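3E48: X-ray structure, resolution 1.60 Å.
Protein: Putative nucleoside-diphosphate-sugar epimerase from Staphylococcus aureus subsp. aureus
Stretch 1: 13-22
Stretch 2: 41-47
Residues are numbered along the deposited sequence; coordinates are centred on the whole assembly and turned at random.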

# COMPACT_ATOMS: atom_id res chain seq x y z
N GLY B 13 -14.94 17.84 0.13
CA GLY B 13 -16.19 17.55 0.83
C GLY B 13 -17.29 18.57 0.61
O GLY B 13 -18.47 18.23 0.54
N THR B 14 -16.90 19.84 0.51
CA THR B 14 -17.86 20.91 0.30
C THR B 14 -18.53 20.73 -1.07
O THR B 14 -19.75 20.87 -1.19
CB THR B 14 -17.17 22.29 0.40
OG1 THR B 14 -16.70 22.48 1.74
CG2 THR B 14 -18.13 23.41 0.05
N HIS B 15 -17.74 20.39 -2.08
CA HIS B 15 -18.27 20.15 -3.42
C HIS B 15 -19.29 19.02 -3.38
O HIS B 15 -20.41 19.15 -3.87
CB HIS B 15 -17.14 19.76 -4.38
CG HIS B 15 -16.36 20.92 -4.91
ND1 HIS B 15 -16.81 21.72 -5.94
CD2 HIS B 15 -15.18 21.45 -4.52
CE1 HIS B 15 -15.94 22.67 -6.17
NE2 HIS B 15 -14.93 22.53 -5.33
N ILE B 16 -18.89 17.90 -2.77
CA ILE B 16 -19.77 16.74 -2.68
C ILE B 16 -21.06 17.03 -1.92
O ILE B 16 -22.14 16.61 -2.34
CB ILE B 16 -19.06 15.55 -2.01
CG1 ILE B 16 -17.83 15.15 -2.84
CG2 ILE B 16 -20.02 14.37 -1.89
CD1 ILE B 16 -16.99 14.04 -2.21
N THR B 17 -20.95 17.75 -0.81
CA THR B 17 -22.12 18.07 -0.00
C THR B 17 -23.08 19.01 -0.74
O THR B 17 -24.29 18.78 -0.73
CB THR B 17 -21.73 18.73 1.34
OG1 THR B 17 -20.85 17.86 2.06
CG2 THR B 17 -22.99 18.97 2.18
N ASN B 18 -22.56 20.06 -1.37
CA ASN B 18 -23.44 20.96 -2.10
C ASN B 18 -24.11 20.24 -3.26
O ASN B 18 -25.27 20.49 -3.57
CB ASN B 18 -22.68 22.19 -2.60
CG ASN B 18 -22.32 23.16 -1.48
OD1 ASN B 18 -23.14 23.43 -0.60
ND2 ASN B 18 -21.11 23.69 -1.52
N GLN B 19 -23.37 19.35 -3.92
CA GLN B 19 -23.95 18.62 -5.03
C GLN B 19 -25.01 17.63 -4.52
O GLN B 19 -26.02 17.41 -5.17
CB GLN B 19 -22.86 17.89 -5.83
CG GLN B 19 -22.05 18.81 -6.74
CD GLN B 19 -21.03 18.06 -7.61
OE1 GLN B 19 -21.25 16.92 -7.99
NE2 GLN B 19 -19.91 18.73 -7.93
N ALA B 20 -24.79 17.06 -3.34
CA ALA B 20 -25.76 16.12 -2.78
C ALA B 20 -27.04 16.88 -2.45
O ALA B 20 -28.15 16.37 -2.63
CB ALA B 20 -25.20 15.47 -1.52
N ILE B 21 -26.89 18.11 -1.98
CA ILE B 21 -28.04 18.94 -1.65
C ILE B 21 -28.78 19.29 -2.94
O ILE B 21 -30.01 19.23 -2.99
CB ILE B 21 -27.60 20.24 -0.93
CG1 ILE B 21 -26.99 19.89 0.42
CG2 ILE B 21 -28.79 21.18 -0.77
CD1 ILE B 21 -27.88 19.06 1.31
N ALA B 22 -28.04 19.65 -3.98
CA ALA B 22 -28.64 20.00 -5.27
C ALA B 22 -29.37 18.82 -5.90
O ALA B 22 -30.37 19.00 -6.60
CB ALA B 22 -27.58 20.53 -6.23
N ASP B 41 -26.46 27.45 5.18
CA ASP B 41 -27.40 26.95 4.18
C ASP B 41 -27.59 25.44 4.29
O ASP B 41 -28.60 24.90 3.83
CB ASP B 41 -26.93 27.31 2.77
CG ASP B 41 -26.94 28.80 2.51
OD1 ASP B 41 -27.97 29.45 2.82
OD2 ASP B 41 -25.94 29.33 1.99
N TRP B 42 -26.62 24.76 4.89
CA TRP B 42 -26.69 23.31 5.04
C TRP B 42 -27.66 22.90 6.15
O TRP B 42 -28.08 21.74 6.21
CB TRP B 42 -25.31 22.74 5.35
CG TRP B 42 -24.35 22.79 4.20
CD1 TRP B 42 -24.51 23.44 3.01
CD2 TRP B 42 -23.05 22.19 4.15
NE1 TRP B 42 -23.40 23.29 2.22
CE2 TRP B 42 -22.48 22.52 2.90
CE3 TRP B 42 -22.30 21.41 5.04
CZ2 TRP B 42 -21.21 22.10 2.52
CZ3 TRP B 42 -21.04 20.99 4.66
CH2 TRP B 42 -20.50 21.33 3.41
N ARG B 43 -28.01 23.84 7.02
CA ARG B 43 -28.93 23.55 8.11
C ARG B 43 -30.29 23.12 7.58
O ARG B 43 -30.90 23.80 6.75
CB ARG B 43 -29.07 24.78 9.02
CG ARG B 43 -27.75 25.24 9.62
CD ARG B 43 -27.10 24.12 10.44
NE ARG B 43 -25.70 24.38 10.73
CZ ARG B 43 -25.25 25.39 11.48
NH1 ARG B 43 -26.11 26.24 12.03
NH2 ARG B 43 -23.95 25.54 11.69
N GLY B 44 -30.76 21.97 8.06
CA GLY B 44 -32.04 21.44 7.63
C GLY B 44 -31.95 20.62 6.36
O GLY B 44 -32.94 20.04 5.92
N LYS B 45 -30.77 20.56 5.76
CA LYS B 45 -30.58 19.81 4.52
C LYS B 45 -29.76 18.54 4.72
O LYS B 45 -29.91 17.56 3.98
CB LYS B 45 -29.95 20.71 3.46
CG LYS B 45 -30.85 21.89 3.09
CD LYS B 45 -30.19 22.84 2.12
CE LYS B 45 -31.10 24.03 1.85
NZ LYS B 45 -31.45 24.73 3.12
N VAL B 46 -28.89 18.56 5.73
CA VAL B 46 -28.07 17.41 6.06
C VAL B 46 -27.96 17.37 7.58
O VAL B 46 -28.05 18.40 8.24
CB VAL B 46 -26.64 17.52 5.46
CG1 VAL B 46 -26.72 17.49 3.94
CG2 VAL B 46 -25.96 18.79 5.94
N SER B 47 -27.80 16.17 8.14
CA SER B 47 -27.67 16.03 9.58
C SER B 47 -26.19 16.08 9.89
O SER B 47 -25.38 15.44 9.23
CB SER B 47 -28.27 14.70 10.05
OG SER B 47 -29.67 14.66 9.78

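One hydrogen bond joins the two stretches. Trp42 NE1 donates to Asn18 OD1 at 2.8 Å, with an N-H...O angle of 150°. The CA-to-CB bonds of both residues point sideways, yet both side chains reach across to meet. Asn18 OD1 lies near the plane of the indole, at the ring edge, where the N-H can point at it.

The aromatic contact uses a face of the same ring. Thr17 CG2 sits 3.4 Å from the centroid of the six-membered ring of Trp42, 5° off the ring normal. This is a CH-pi contact with the methyl almost directly over the ring. Thr17 CB also approaches Trp42 CH2, at 3.5 Å. Thr17 OG1 is held within the helix, donating to Gly13 O at 2.8 Å. Thr14 meets the indole at its edge, with Thr14 CA 4.1 Å from Trp42 CH2. Thr14, Thr17 and Asn18 thus lie around one side chain, and Trp42 has the largest area covered in the contact.

The apolar contacts centre on Ile21. Ile21 CD1 is 3.3 Å from Val46 CG1 and 3.4 Å from Lys45 CB. Both are tight for carbon pairs. Ile21 has chi1 and chi2 in m. The CA-to-CB bond of Ile21 points toward the loop, and those of Lys45 and Val46 point toward the helix. Thr17 CG2 lies farther from Val46 CG1, at 4.4 Å.

Hydrogen bonds within the second stretch hold its turn together. Lys45 N donates to Trp42 O at 3.0 Å, and Val46 N makes a weak bond to Trp42 O at 3.3 Å. The end of the Lys45 side chain leads away from the helix, and Lys45 NZ donates to Asp41 O at 2.9 Å. Lys45 CB comes closest to Ile21, and further along the chain Lys45 CD lies 3.6 Å from Ile21 CG2.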